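Local coordinates for EtuB protein (Clostridium kluyveri DSM 555, PDB 3IO0), which probably forms part of the protein shell of a bacterial microcompartment associated with ethanol utilisation, assembling as a trimer of chains that each carry two BMC domains, at residues I148-A154 against N187-I193; L33-S39 against K89-V93; Q52-E58 against Q106-Y110; M4-V8 against R97-E101. All coordinates share one frame. Residues are numbered along the deposited sequence.

Interaction 1 (I148-A154 against N187-I193)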
loop_
_atom_site.group_PDB
_atom_site.type_symbol
_atom_site.label_atom_id
_atom_site.label_comp_id
_atom_site.label_asym_id
_atom_site.label_seq_id
_atom_site.Cartn_x
_atom_site.Cartn_y
_atom_site.Cartn_z
ATOM N N ILE A 148 -20.678 3.765 8.772
ATOM C CA ILE A 148 -19.401 3.760 8.057
ATOM C C ILE A 148 -19.587 3.702 6.536
ATOM O O ILE A 148 -20.311 2.852 6.017
ATOM C CB ILE A 148 -18.495 2.607 8.511
ATOM C CG1 ILE A 148 -18.246 2.689 10.015
ATOM C CG2 ILE A 148 -17.171 2.611 7.733
ATOM C CD1 ILE A 148 -17.700 1.422 10.592
ATOM N N MET A 149 -18.914 4.607 5.833
ATOM C CA MET A 149 -19.073 4.779 4.399
ATOM C C MET A 149 -17.723 4.785 3.744
ATOM O O MET A 149 -16.799 5.432 4.246
ATOM C CB MET A 149 -19.619 6.167 4.122
ATOM C CG MET A 149 -21.089 6.281 4.003
ATOM S SD MET A 149 -21.475 7.981 4.413
ATOM C CE MET A 149 -21.648 7.800 6.179
ATOM N N HIS A 150 -17.618 4.115 2.601
ATOM C CA HIS A 150 -16.539 4.396 1.678
ATOM C C HIS A 150 -16.827 3.801 0.321
ATOM O O HIS A 150 -17.652 2.896 0.190
ATOM C CB HIS A 150 -15.193 3.913 2.214
ATOM C CG HIS A 150 -15.136 2.444 2.446
ATOM N ND1 HIS A 150 -14.935 1.538 1.427
ATOM C CD2 HIS A 150 -15.256 1.716 3.578
ATOM C CE1 HIS A 150 -14.935 0.313 1.922
ATOM N NE2 HIS A 150 -15.135 0.394 3.225
ATOM N N ALA A 151 -16.164 4.343 -0.692
ATOM C CA ALA A 151 -16.207 3.782 -2.030
ATOM C C ALA A 151 -14.878 4.036 -2.749
ATOM O O ALA A 151 -14.158 5.003 -2.436
ATOM C CB ALA A 151 -17.363 4.355 -2.807
ATOM N N ALA A 152 -14.553 3.143 -3.684
ATOM C CA ALA A 152 -13.366 3.258 -4.509
ATOM C C ALA A 152 -13.826 3.251 -5.948
ATOM O O ALA A 152 -14.744 2.513 -6.286
ATOM C CB ALA A 152 -12.429 2.101 -4.260
ATOM N N PRO A 153 -13.194 4.062 -6.809
ATOM C CA PRO A 153 -12.112 4.980 -6.497
ATOM C C PRO A 153 -12.623 6.117 -5.645
ATOM O O PRO A 153 -13.834 6.383 -5.621
ATOM C CB PRO A 153 -11.684 5.497 -7.869
ATOM C CG PRO A 153 -12.879 5.358 -8.706
ATOM C CD PRO A 153 -13.542 4.105 -8.237
ATOM N N ALA A 154 -11.696 6.786 -4.963
ATOM C CA ALA A 154 -12.026 7.772 -3.932
ATOM C C ALA A 154 -13.115 8.772 -4.337
ATOM O O ALA A 154 -13.888 9.221 -3.493
ATOM C CB ALA A 154 -10.771 8.495 -3.479
ATOM N N ASN A 187 -7.647 3.584 -2.245
ATOM C CA ASN A 187 -8.254 4.528 -3.173
ATOM C C ASN A 187 -9.705 4.810 -2.778
ATOM O O ASN A 187 -10.629 4.570 -3.552
ATOM C CB ASN A 187 -8.136 4.043 -4.615
ATOM C CG ASN A 187 -8.225 5.176 -5.619
ATOM O OD1 ASN A 187 -8.928 6.169 -5.403
ATOM N ND2 ASN A 187 -7.519 5.031 -6.731
ATOM N N GLU A 188 -9.888 5.328 -1.566
ATOM C CA GLU A 188 -11.216 5.546 -1.009
ATOM C C GLU A 188 -11.348 6.911 -0.361
ATOM O O GLU A 188 -10.359 7.491 0.098
ATOM C CB GLU A 188 -11.510 4.511 0.075
ATOM C CG GLU A 188 -11.443 3.054 -0.335
ATOM C CD GLU A 188 -11.291 2.144 0.870
ATOM O OE1 GLU A 188 -10.573 2.529 1.819
ATOM O OE2 GLU A 188 -11.886 1.044 0.879
ATOM N N ILE A 189 -12.581 7.416 -0.320
ATOM C CA ILE A 189 -12.975 8.411 0.684
ATOM C C ILE A 189 -13.853 7.703 1.714
ATOM O O ILE A 189 -14.847 7.073 1.358
ATOM C CB ILE A 189 -13.710 9.633 0.075
ATOM C CG1 ILE A 189 -12.736 10.508 -0.717
ATOM C CG2 ILE A 189 -14.410 10.448 1.157
ATOM C CD1 ILE A 189 -11.772 11.295 0.136
ATOM N N LEU A 190 -13.459 7.784 2.984
ATOM C CA LEU A 190 -14.224 7.188 4.078
ATOM C C LEU A 190 -14.830 8.249 4.985
ATOM O O LEU A 190 -14.202 9.265 5.276
ATOM C CB LEU A 190 -13.360 6.232 4.897
ATOM C CG LEU A 190 -14.000 5.546 6.110
ATOM C CD1 LEU A 190 -13.710 4.043 6.122
ATOM C CD2 LEU A 190 -13.562 6.204 7.398
ATOM N N ILE A 191 -16.055 7.998 5.424
ATOM C CA ILE A 191 -16.756 8.896 6.324
ATOM C C ILE A 191 -17.331 8.062 7.449
ATOM O O ILE A 191 -17.716 6.907 7.257
ATOM C CB ILE A 191 -17.795 9.785 5.548
ATOM C CG1 ILE A 191 -17.109 11.061 5.119
ATOM C CG2 ILE A 191 -19.017 10.194 6.354
ATOM C CD1 ILE A 191 -16.140 11.554 6.128
ATOM N N THR A 192 -17.344 8.642 8.634
ATOM C CA THR A 192 -17.852 7.968 9.800
ATOM C C THR A 192 -18.841 8.893 10.472
ATOM O O THR A 192 -18.571 10.083 10.654
ATOM C CB THR A 192 -16.699 7.552 10.693
ATOM O OG1 THR A 192 -16.523 6.143 10.564
ATOM C CG2 THR A 192 -16.941 7.894 12.129
ATOM N N ILE A 193 -19.992 8.341 10.829
ATOM C CA ILE A 193 -21.146 9.159 11.188
ATOM C C ILE A 193 -21.851 8.683 12.461
ATOM O O ILE A 193 -21.953 7.475 12.699
ATOM C CB ILE A 193 -22.044 9.329 9.927
ATOM C CG1 ILE A 193 -21.922 10.767 9.458
ATOM C CG2 ILE A 193 -23.501 8.876 10.104
ATOM C CD1 ILE A 193 -22.103 10.929 7.980
#

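Interaction 2 (L33-S39 against K89-V93)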
loop_
_atom_site.group_PDB
_atom_site.type_symbol
_atom_site.label_atom_id
_atom_site.label_comp_id
_atom_site.label_asym_id
_atom_site.label_seq_id
_atom_site.Cartn_x
_atom_site.Cartn_y
_atom_site.Cartn_z
ATOM N N LEU A 33 -0.771 -5.908 26.393
ATOM C CA LEU A 33 -0.871 -6.987 27.392
ATOM C C LEU A 33 -0.061 -6.848 28.669
ATOM O O LEU A 33 0.932 -6.126 28.725
ATOM C CB LEU A 33 -0.581 -8.346 26.751
ATOM C CG LEU A 33 -1.358 -8.670 25.474
ATOM C CD1 LEU A 33 -0.976 -10.021 24.929
ATOM C CD2 LEU A 33 -2.846 -8.601 25.714
ATOM N N ASP A 34 -0.514 -7.547 29.703
ATOM C CA ASP A 34 0.232 -7.687 30.948
ATOM C C ASP A 34 -0.034 -9.081 31.498
ATOM O O ASP A 34 -0.761 -9.861 30.894
ATOM C CB ASP A 34 -0.148 -6.605 31.970
ATOM C CG ASP A 34 -1.523 -6.822 32.572
ATOM O OD1 ASP A 34 -2.392 -5.953 32.361
ATOM O OD2 ASP A 34 -1.742 -7.861 33.238
ATOM N N ASN A 35 0.535 -9.383 32.656
ATOM C CA ASN A 35 0.531 -10.755 33.126
ATOM C C ASN A 35 -0.806 -11.286 33.673
ATOM O O ASN A 35 -1.065 -12.495 33.645
ATOM C CB ASN A 35 1.685 -11.004 34.088
ATOM C CG ASN A 35 2.246 -12.396 33.924
ATOM O OD1 ASN A 35 1.993 -13.275 34.752
ATOM N ND2 ASN A 35 2.959 -12.630 32.814
ATOM N N THR A 36 -1.653 -10.378 34.149
ATOM C CA THR A 36 -3.002 -10.730 34.600
ATOM C C THR A 36 -3.927 -10.879 33.396
ATOM O O THR A 36 -5.083 -11.268 33.539
ATOM C CB THR A 36 -3.595 -9.654 35.565
ATOM O OG1 THR A 36 -4.147 -8.555 34.809
ATOM C CG2 THR A 36 -2.517 -9.131 36.560
ATOM N N CYS A 37 -3.415 -10.554 32.210
ATOM C CA CYS A 37 -4.226 -10.520 30.994
ATOM C C CYS A 37 -3.380 -10.815 29.746
ATOM O O CYS A 37 -2.873 -9.894 29.094
ATOM C CB CYS A 37 -4.903 -9.150 30.871
ATOM S SG CYS A 37 -5.904 -8.970 29.395
ATOM N N ARG A 38 -3.216 -12.095 29.420
ATOM C CA ARG A 38 -2.326 -12.467 28.328
ATOM C C ARG A 38 -2.925 -13.456 27.364
ATOM O O ARG A 38 -2.193 -14.219 26.737
ATOM C CB ARG A 38 -0.998 -13.044 28.833
ATOM C CG ARG A 38 -0.773 -12.943 30.309
ATOM C CD ARG A 38 -0.890 -14.295 30.973
ATOM N NE ARG A 38 0.405 -14.759 31.482
ATOM C CZ ARG A 38 0.555 -15.678 32.440
ATOM N NH1 ARG A 38 -0.510 -16.251 33.004
ATOM N NH2 ARG A 38 1.770 -16.025 32.836
ATOM N N SER A 39 -4.241 -13.471 27.232
ATOM C CA SER A 39 -4.816 -14.305 26.204
ATOM C C SER A 39 -5.490 -13.451 25.143
ATOM O O SER A 39 -6.058 -12.404 25.431
ATOM C CB SER A 39 -5.730 -15.381 26.780
ATOM O OG SER A 39 -6.783 -14.800 27.505
ATOM N N LYS A 89 -8.208 -8.756 23.819
ATOM C CA LYS A 89 -7.532 -9.311 24.992
ATOM C C LYS A 89 -8.496 -9.699 26.111
ATOM O O LYS A 89 -9.549 -9.073 26.297
ATOM C CB LYS A 89 -6.464 -8.352 25.513
ATOM C CG LYS A 89 -6.971 -6.993 25.967
ATOM C CD LYS A 89 -5.828 -6.162 26.549
ATOM C CE LYS A 89 -6.294 -4.792 27.003
ATOM N NZ LYS A 89 -5.136 -3.879 27.114
ATOM N N ALA A 90 -8.124 -10.741 26.852
ATOM C CA ALA A 90 -8.952 -11.293 27.927
ATOM C C ALA A 90 -8.069 -11.956 28.958
ATOM O O ALA A 90 -6.985 -12.434 28.630
ATOM C CB ALA A 90 -9.946 -12.310 27.373
ATOM N N ALA A 91 -8.536 -11.990 30.201
ATOM C CA ALA A 91 -7.846 -12.725 31.258
ATOM C C ALA A 91 -7.958 -14.231 31.007
ATOM O O ALA A 91 -7.051 -14.994 31.329
ATOM C CB ALA A 91 -8.420 -12.360 32.619
ATOM N N ASP A 92 -9.069 -14.645 30.409
ATOM C CA ASP A 92 -9.343 -16.055 30.194
ATOM C C ASP A 92 -9.506 -16.362 28.703
ATOM O O ASP A 92 -10.312 -15.740 28.002
ATOM C CB ASP A 92 -10.609 -16.441 30.970
ATOM C CG ASP A 92 -10.818 -17.952 31.076
ATOM O OD1 ASP A 92 -10.636 -18.699 30.077
ATOM O OD2 ASP A 92 -11.213 -18.383 32.180
ATOM N N VAL A 93 -8.743 -17.342 28.235
ATOM C CA VAL A 93 -8.754 -17.753 26.832
ATOM C C VAL A 93 -10.152 -18.012 26.277
ATOM O O VAL A 93 -10.432 -17.670 25.129
ATOM C CB VAL A 93 -7.924 -19.026 26.620
ATOM C CG1 VAL A 93 -7.305 -19.008 25.250
ATOM C CG2 VAL A 93 -6.833 -19.154 27.710
#

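Interaction 3 (Q52-E58 against Q106-Y110)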
loop_
_atom_site.group_PDB
_atom_site.type_symbol
_atom_site.label_atom_id
_atom_site.label_comp_id
_atom_site.label_asym_id
_atom_site.label_seq_id
_atom_site.Cartn_x
_atom_site.Cartn_y
_atom_site.Cartn_z
ATOM N N GLN A 52 -15.788 -6.711 9.245
ATOM C CA GLN A 52 -15.219 -7.488 10.336
ATOM C C GLN A 52 -15.299 -6.695 11.627
ATOM O O GLN A 52 -15.580 -7.251 12.681
ATOM C CB GLN A 52 -13.771 -7.886 10.043
ATOM C CG GLN A 52 -13.607 -9.015 9.027
ATOM C CD GLN A 52 -13.545 -8.529 7.583
ATOM O OE1 GLN A 52 -13.898 -7.396 7.275
ATOM N NE2 GLN A 52 -13.091 -9.397 6.694
ATOM N N MET A 53 -15.061 -5.388 11.535
ATOM C CA MET A 53 -15.182 -4.501 12.692
ATOM C C MET A 53 -16.600 -4.581 13.254
ATOM O O MET A 53 -16.770 -4.713 14.464
ATOM C CB MET A 53 -14.798 -3.055 12.337
ATOM C CG MET A 53 -13.338 -2.871 11.930
ATOM S SD MET A 53 -12.723 -1.164 12.006
ATOM C CE MET A 53 -13.247 -0.555 10.422
ATOM N N MET A 54 -17.609 -4.535 12.378
ATOM C CA MET A 54 -19.003 -4.674 12.807
ATOM C C MET A 54 -19.175 -5.958 13.612
ATOM O O MET A 54 -19.678 -5.926 14.742
ATOM C CB MET A 54 -19.974 -4.675 11.624
ATOM C CG MET A 54 -20.289 -3.308 10.991
ATOM S SD MET A 54 -20.881 -1.995 12.086
ATOM C CE MET A 54 -22.041 -2.952 13.091
ATOM N N ALA A 55 -18.732 -7.077 13.031
ATOM C CA ALA A 55 -18.803 -8.389 13.682
ATOM C C ALA A 55 -18.044 -8.423 15.011
ATOM O O ALA A 55 -18.529 -8.985 15.979
ATOM C CB ALA A 55 -18.311 -9.472 12.751
ATOM N N ALA A 56 -16.870 -7.806 15.070
ATOM C CA ALA A 56 -16.100 -7.784 16.303
ATOM C C ALA A 56 -16.727 -6.870 17.371
ATOM O O ALA A 56 -16.600 -7.129 18.575
ATOM C CB ALA A 56 -14.668 -7.387 16.020
ATOM N N ASP A 57 -17.400 -5.804 16.939
ATOM C CA ASP A 57 -18.042 -4.906 17.890
ATOM C C ASP A 57 -19.218 -5.635 18.542
ATOM O O ASP A 57 -19.426 -5.531 19.757
ATOM C CB ASP A 57 -18.482 -3.604 17.221
ATOM C CG ASP A 57 -18.657 -2.445 18.218
ATOM O OD1 ASP A 57 -17.740 -2.195 19.041
ATOM O OD2 ASP A 57 -19.716 -1.767 18.156
ATOM N N GLU A 58 -19.959 -6.405 17.741
ATOM C CA GLU A 58 -21.007 -7.286 18.254
ATOM C C GLU A 58 -20.411 -8.244 19.310
ATOM O O GLU A 58 -21.020 -8.501 20.355
ATOM C CB GLU A 58 -21.647 -8.064 17.101
ATOM C CG GLU A 58 -23.166 -8.258 17.215
ATOM C CD GLU A 58 -23.778 -9.019 16.005
ATOM O OE1 GLU A 58 -24.418 -10.075 16.221
ATOM O OE2 GLU A 58 -23.627 -8.579 14.836
ATOM N N GLN A 106 -20.656 -13.645 12.523
ATOM C CA GLN A 106 -21.313 -12.428 12.053
ATOM C C GLN A 106 -20.660 -11.772 10.838
ATOM O O GLN A 106 -21.262 -10.915 10.184
ATOM C CB GLN A 106 -21.421 -11.410 13.193
ATOM C CG GLN A 106 -22.232 -11.882 14.398
ATOM C CD GLN A 106 -23.579 -12.459 13.998
ATOM O OE1 GLN A 106 -24.322 -11.861 13.200
ATOM N NE2 GLN A 106 -23.900 -13.638 14.539
ATOM N N THR A 107 -19.436 -12.176 10.532
ATOM C CA THR A 107 -18.685 -11.534 9.467
ATOM C C THR A 107 -19.426 -11.545 8.135
ATOM O O THR A 107 -19.667 -10.489 7.553
ATOM C CB THR A 107 -17.259 -12.123 9.350
ATOM O OG1 THR A 107 -16.485 -11.666 10.457
ATOM C CG2 THR A 107 -16.565 -11.673 8.079
ATOM N N ASP A 108 -19.820 -12.729 7.674
ATOM C CA ASP A 108 -20.428 -12.863 6.351
ATOM C C ASP A 108 -21.716 -12.083 6.242
ATOM O O ASP A 108 -22.039 -11.568 5.164
ATOM C CB ASP A 108 -20.672 -14.320 6.016
ATOM C CG ASP A 108 -19.395 -15.077 5.829
ATOM O OD1 ASP A 108 -18.757 -14.898 4.780
ATOM O OD2 ASP A 108 -19.018 -15.844 6.740
ATOM N N LYS A 109 -22.445 -11.997 7.356
ATOM C CA LYS A 109 -23.642 -11.175 7.437
ATOM C C LYS A 109 -23.313 -9.763 6.987
ATOM O O LYS A 109 -24.002 -9.202 6.127
ATOM C CB LYS A 109 -24.198 -11.179 8.864
ATOM C CG LYS A 109 -25.131 -10.029 9.230
ATOM C CD LYS A 109 -26.002 -10.429 10.407
ATOM C CE LYS A 109 -26.305 -9.266 11.353
ATOM N NZ LYS A 109 -25.395 -9.261 12.553
ATOM N N TYR A 110 -22.238 -9.209 7.549
ATOM C CA TYR A 110 -21.861 -7.822 7.287
ATOM C C TYR A 110 -21.225 -7.565 5.931
ATOM O O TYR A 110 -21.446 -6.517 5.333
ATOM C CB TYR A 110 -20.977 -7.302 8.403
ATOM C CG TYR A 110 -21.757 -7.102 9.665
ATOM C CD1 TYR A 110 -22.822 -6.208 9.705
ATOM C CD2 TYR A 110 -21.446 -7.812 10.819
ATOM C CE1 TYR A 110 -23.551 -6.022 10.856
ATOM C CE2 TYR A 110 -22.171 -7.631 11.982
ATOM C CZ TYR A 110 -23.221 -6.733 11.991
ATOM O OH TYR A 110 -23.945 -6.537 13.135
#

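Interaction 4 (M4-V8 against R97-E101)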
loop_
_atom_site.group_PDB
_atom_site.type_symbol
_atom_site.label_atom_id
_atom_site.label_comp_id
_atom_site.label_asym_id
_atom_site.label_seq_id
_atom_site.Cartn_x
_atom_site.Cartn_y
_atom_site.Cartn_z
ATOM N N MET A 4 -4.526 -27.528 15.097
ATOM C CA MET A 4 -3.955 -26.721 16.153
ATOM C C MET A 4 -5.033 -26.091 17.027
ATOM O O MET A 4 -6.083 -25.660 16.541
ATOM C CB MET A 4 -3.103 -25.655 15.510
ATOM C CG MET A 4 -1.905 -25.352 16.291
ATOM S SD MET A 4 -0.672 -24.710 15.181
ATOM C CE MET A 4 0.269 -23.776 16.382
ATOM N N THR A 5 -4.784 -26.057 18.328
ATOM C CA THR A 5 -5.826 -25.613 19.272
ATOM C C THR A 5 -6.141 -24.103 19.109
ATOM O O THR A 5 -7.278 -23.660 19.297
ATOM C CB THR A 5 -5.547 -26.073 20.751
ATOM O OG1 THR A 5 -6.116 -25.129 21.650
ATOM C CG2 THR A 5 -4.016 -26.230 21.065
ATOM N N GLU A 6 -5.123 -23.352 18.690
ATOM C CA GLU A 6 -5.223 -21.927 18.383
ATOM C C GLU A 6 -6.147 -21.556 17.216
ATOM O O GLU A 6 -6.550 -20.402 17.107
ATOM C CB GLU A 6 -3.837 -21.373 18.080
ATOM C CG GLU A 6 -2.949 -21.185 19.292
ATOM C CD GLU A 6 -2.249 -22.453 19.747
ATOM O OE1 GLU A 6 -2.460 -23.538 19.149
ATOM O OE2 GLU A 6 -1.478 -22.349 20.722
ATOM N N PHE A 7 -6.460 -22.508 16.339
ATOM C CA PHE A 7 -7.362 -22.254 15.217
ATOM C C PHE A 7 -8.814 -22.169 15.675
ATOM O O PHE A 7 -9.173 -22.754 16.701
ATOM C CB PHE A 7 -7.218 -23.353 14.176
ATOM C CG PHE A 7 -8.091 -23.169 12.968
ATOM C CD1 PHE A 7 -7.764 -22.239 11.990
ATOM C CD2 PHE A 7 -9.233 -23.933 12.800
ATOM C CE1 PHE A 7 -8.568 -22.075 10.863
ATOM C CE2 PHE A 7 -10.040 -23.771 11.679
ATOM C CZ PHE A 7 -9.703 -22.846 10.709
ATOM N N VAL A 8 -9.644 -21.443 14.924
ATOM C CA VAL A 8 -11.056 -21.300 15.263
ATOM C C VAL A 8 -12.034 -21.345 14.058
ATOM O O VAL A 8 -13.195 -21.656 14.266
ATOM C CB VAL A 8 -11.325 -20.027 16.155
ATOM C CG1 VAL A 8 -12.645 -20.140 16.896
ATOM C CG2 VAL A 8 -10.212 -19.781 17.176
ATOM N N ARG A 97 -11.866 -16.755 23.008
ATOM C CA ARG A 97 -12.348 -17.713 22.014
ATOM C C ARG A 97 -13.818 -17.459 21.688
ATOM O O ARG A 97 -14.219 -17.421 20.527
ATOM C CB ARG A 97 -12.127 -19.157 22.491
ATOM C CG ARG A 97 -12.577 -20.220 21.484
ATOM C CD ARG A 97 -11.969 -21.587 21.718
ATOM N NE ARG A 97 -11.974 -22.338 20.463
ATOM C CZ ARG A 97 -10.882 -22.796 19.844
ATOM N NH1 ARG A 97 -9.676 -22.611 20.365
ATOM N NH2 ARG A 97 -10.991 -23.447 18.694
ATOM N N ARG A 98 -14.606 -17.267 22.737
ATOM C CA ARG A 98 -16.029 -17.019 22.627
ATOM C C ARG A 98 -16.320 -15.795 21.740
ATOM O O ARG A 98 -17.181 -15.849 20.854
ATOM C CB ARG A 98 -16.585 -16.852 24.036
ATOM C CG ARG A 98 -18.077 -16.805 24.142
ATOM C CD ARG A 98 -18.482 -16.533 25.605
ATOM N NE ARG A 98 -18.957 -17.745 26.269
ATOM C CZ ARG A 98 -20.090 -18.369 25.939
ATOM N NH1 ARG A 98 -20.852 -17.903 24.947
ATOM N NH2 ARG A 98 -20.463 -19.466 26.586
ATOM N N ALA A 99 -15.578 -14.711 21.976
ATOM C CA ALA A 99 -15.654 -13.480 21.171
ATOM C C ALA A 99 -15.299 -13.709 19.699
ATOM O O ALA A 99 -16.033 -13.281 18.804
ATOM C CB ALA A 99 -14.760 -12.403 21.770
ATOM N N VAL A 100 -14.172 -14.381 19.457
ATOM C CA VAL A 100 -13.759 -14.769 18.102
ATOM C C VAL A 100 -14.845 -15.593 17.393
ATOM O O VAL A 100 -15.093 -15.401 16.198
ATOM C CB VAL A 100 -12.437 -15.561 18.120
ATOM C CG1 VAL A 100 -12.060 -16.014 16.725
ATOM C CG2 VAL A 100 -11.333 -14.726 18.713
ATOM N N GLU A 101 -15.488 -16.494 18.145
ATOM C CA GLU A 101 -16.572 -17.335 17.627
ATOM C C GLU A 101 -17.763 -16.510 17.145
ATOM O O GLU A 101 -18.329 -16.794 16.076
ATOM C CB GLU A 101 -17.011 -18.388 18.659
ATOM C CG GLU A 101 -16.249 -19.733 18.605
ATOM C CD GLU A 101 -16.299 -20.445 17.222
ATOM O OE1 GLU A 101 -16.865 -19.889 16.234
ATOM O OE2 GLU A 101 -15.753 -21.575 17.122
#

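Interaction 1 (I148-A154 against N187-I193)
Two neighbouring strands of the second BMC domain, 145-152 and 189-195, run antiparallel here, their short segments 4.6 Å apart at closest approach and 170° from one direction to the other. M149 and I191 form a hydrogen-bonded pair, M149 N to I191 O at 3.0 Å and I191 N to M149 O at 2.9 Å. On the face carrying these two residues, the M149 side chain reaches across and seats its terminal methyl in the notch between two isoleucines: CE lies 3.6 Å from I191 CG2 and also 3.6 Å from I193 CD1. Helix 154-167 covers this patch, with V160 and A164 against M149 and A161 against I191. On the other face L190 is the bump, its CD1 fitting the notch flanked by I148 CG2 at 4.1 Å and H150 CD2 at 3.8 Å. At the cis peptide before P153 the chain turns so that A154 comes over N187 and E188. A154 CB then rests against I189 CG1 at 3.9 Å, and A154 N donates to N187 OD1 at 2.9 Å. N187 ND2 turns instead to D75 and the A45 carbonyl of the second subunit. The chemistry is thus divided: apolar side chains and one well-formed backbone pair bind the strands within the domain, whereas the amide of N187 links the turn at their end to the subunit interface.

Interaction 2 (L33-S39 against K89-V93)
This is the last hydrogen-bonded pair at the end of an antiparallel strand pair, in the sheet of the first BMC domain, where the loop leading into strand 39-45 meets the end of strand 84-90. S39 and A90 form the pair: S39 N donates to A90 O at 3.2 Å and A90 N to S39 O at 3.0 Å. The serine hydroxyl adds a third bond to the same carbonyl, S39 OG to A90 O at 2.6 Å, so that A90 O accepts twice just before the chain leaves the sheet. Ahead of S39 the loop is folded by a type I turn from D34 to C37, closed by C37 N to D34 O at 3.0 Å. D34 OD2 accepts from T36 N at 2.7 Å, an Asx turn, and also from T36 OG1 at 3.0 Å. The loop then packs on the strand through L33 CD2, 3.6 Å from K89 CB, and C37 SG, 4.0 Å from that same carbon. After A91, D92 takes the N-cap position of helix 93-111, its OD1 also bonded to S94 OG. The contact therefore lies at the strand-to-helix junction, with L33 and K89 touching I40 of strand 39-45 and A90 lying against D95 and A96 of the helix.

Interaction 3 (Q52-E58 against Q106-Y110)
M54 lays its CB over one face of the Y110 ring, 3.5 Å from the ring centroid and only 8° off the ring normal, a CH-pi contact between helices 50-61 and 93-111. Its sulfur makes a looser Met-aromatic contact, with SD 5.3 Å from the centroid in an oblique position. The small side chain of A55 lets the helices come close: its CB is 3.7 Å from Q106 CB and 4.0 Å from Y110 CD2, and the CA atoms of A55 and Q106 are 5.0 Å apart. The short axes approach to 8.0 Å and cross at 137°, so the helices run roughly antiparallel but strongly splayed. One turn beyond M54 the contact becomes polar. Y110 OH donates to E58 OE2 at 2.7 Å, and this carboxylate oxygen also forms a salt bridge with K109 NZ at 3.0 Å. K109 NZ in turn donates to Q106 OE1 at 2.9 Å, which holds the lysine across the helix surface towards E58. Around this crossing, helix 50-61 rests through Q52 and A56 on I84 and I86 of strand 84-90, while F134 of helix 132-138 packs on M54. T107 meets A11 of strand 7-11, and M54 touches Q125 and T127 of strand 120-127, in the sheet of the second BMC domain.

Interaction 4 (M4-V8 against R97-E101)
Hydrogen bonding in this surface contact comes from a single side chain, R97 near the start of helix 93-111, which extends towards the N-terminal segment. Its NH1 donates to T5 O at 2.8 Å with a nearly straight N-H...O angle of 170°. NH2 donates to F7 O, also at 2.8 Å, but at 124° this second bond is weak. The two carbonyls are brought within range of one guanidinium by the type I turn from M4 to F7, which is closed by F7 N to M4 O at 3.2 Å. The apolar part belongs to V8, in strand 7-11, whose CA-to-CB bond points toward the helix. V8 CB lies 4.1 Å from V100 CG1, and V8 CG2 sits over one face of the R97 guanidinium, 4.0 Å from NH2. A van der Waals contact to the acidic side chain of E101 adds to this, V8 CG1 being 3.4 Å from OE2. V19 of the adjacent strand 15-20 touches V8, R97 and V100. M4, E6 and F7 also pack against S213, I159 and S217 of the third subunit. Chemically, the arginine meets backbone carbonyls here, so its bonds depend on the shape of the turn rather than on the side chains of T5 and F7, and the valine pair supplies a small apolar patch beside them.

How the interactions relate
Interactions 2, 3 and 4 belong to the first BMC domain, and interaction 1 to the second, which follows. Both segments of interaction 2 fall between those of interaction 4, and those of interaction 3 alternate with both. Interactions 2 and 4 have centres 15 Å apart and reach the same five-stranded sheet: strand 84-90 ends in the former and runs on into helix 93-111 of the latter. That helix continues to interaction 3, centred 16 Å from interaction 4. Interaction 1 is centred 34 Å from interaction 2, across the chain's centre, but its nearest atoms are about 5 Å from interaction 3. The shared strand order 1-2-3-5-4 of the two sheets is consistent with tandem circularly permuted BMC domains.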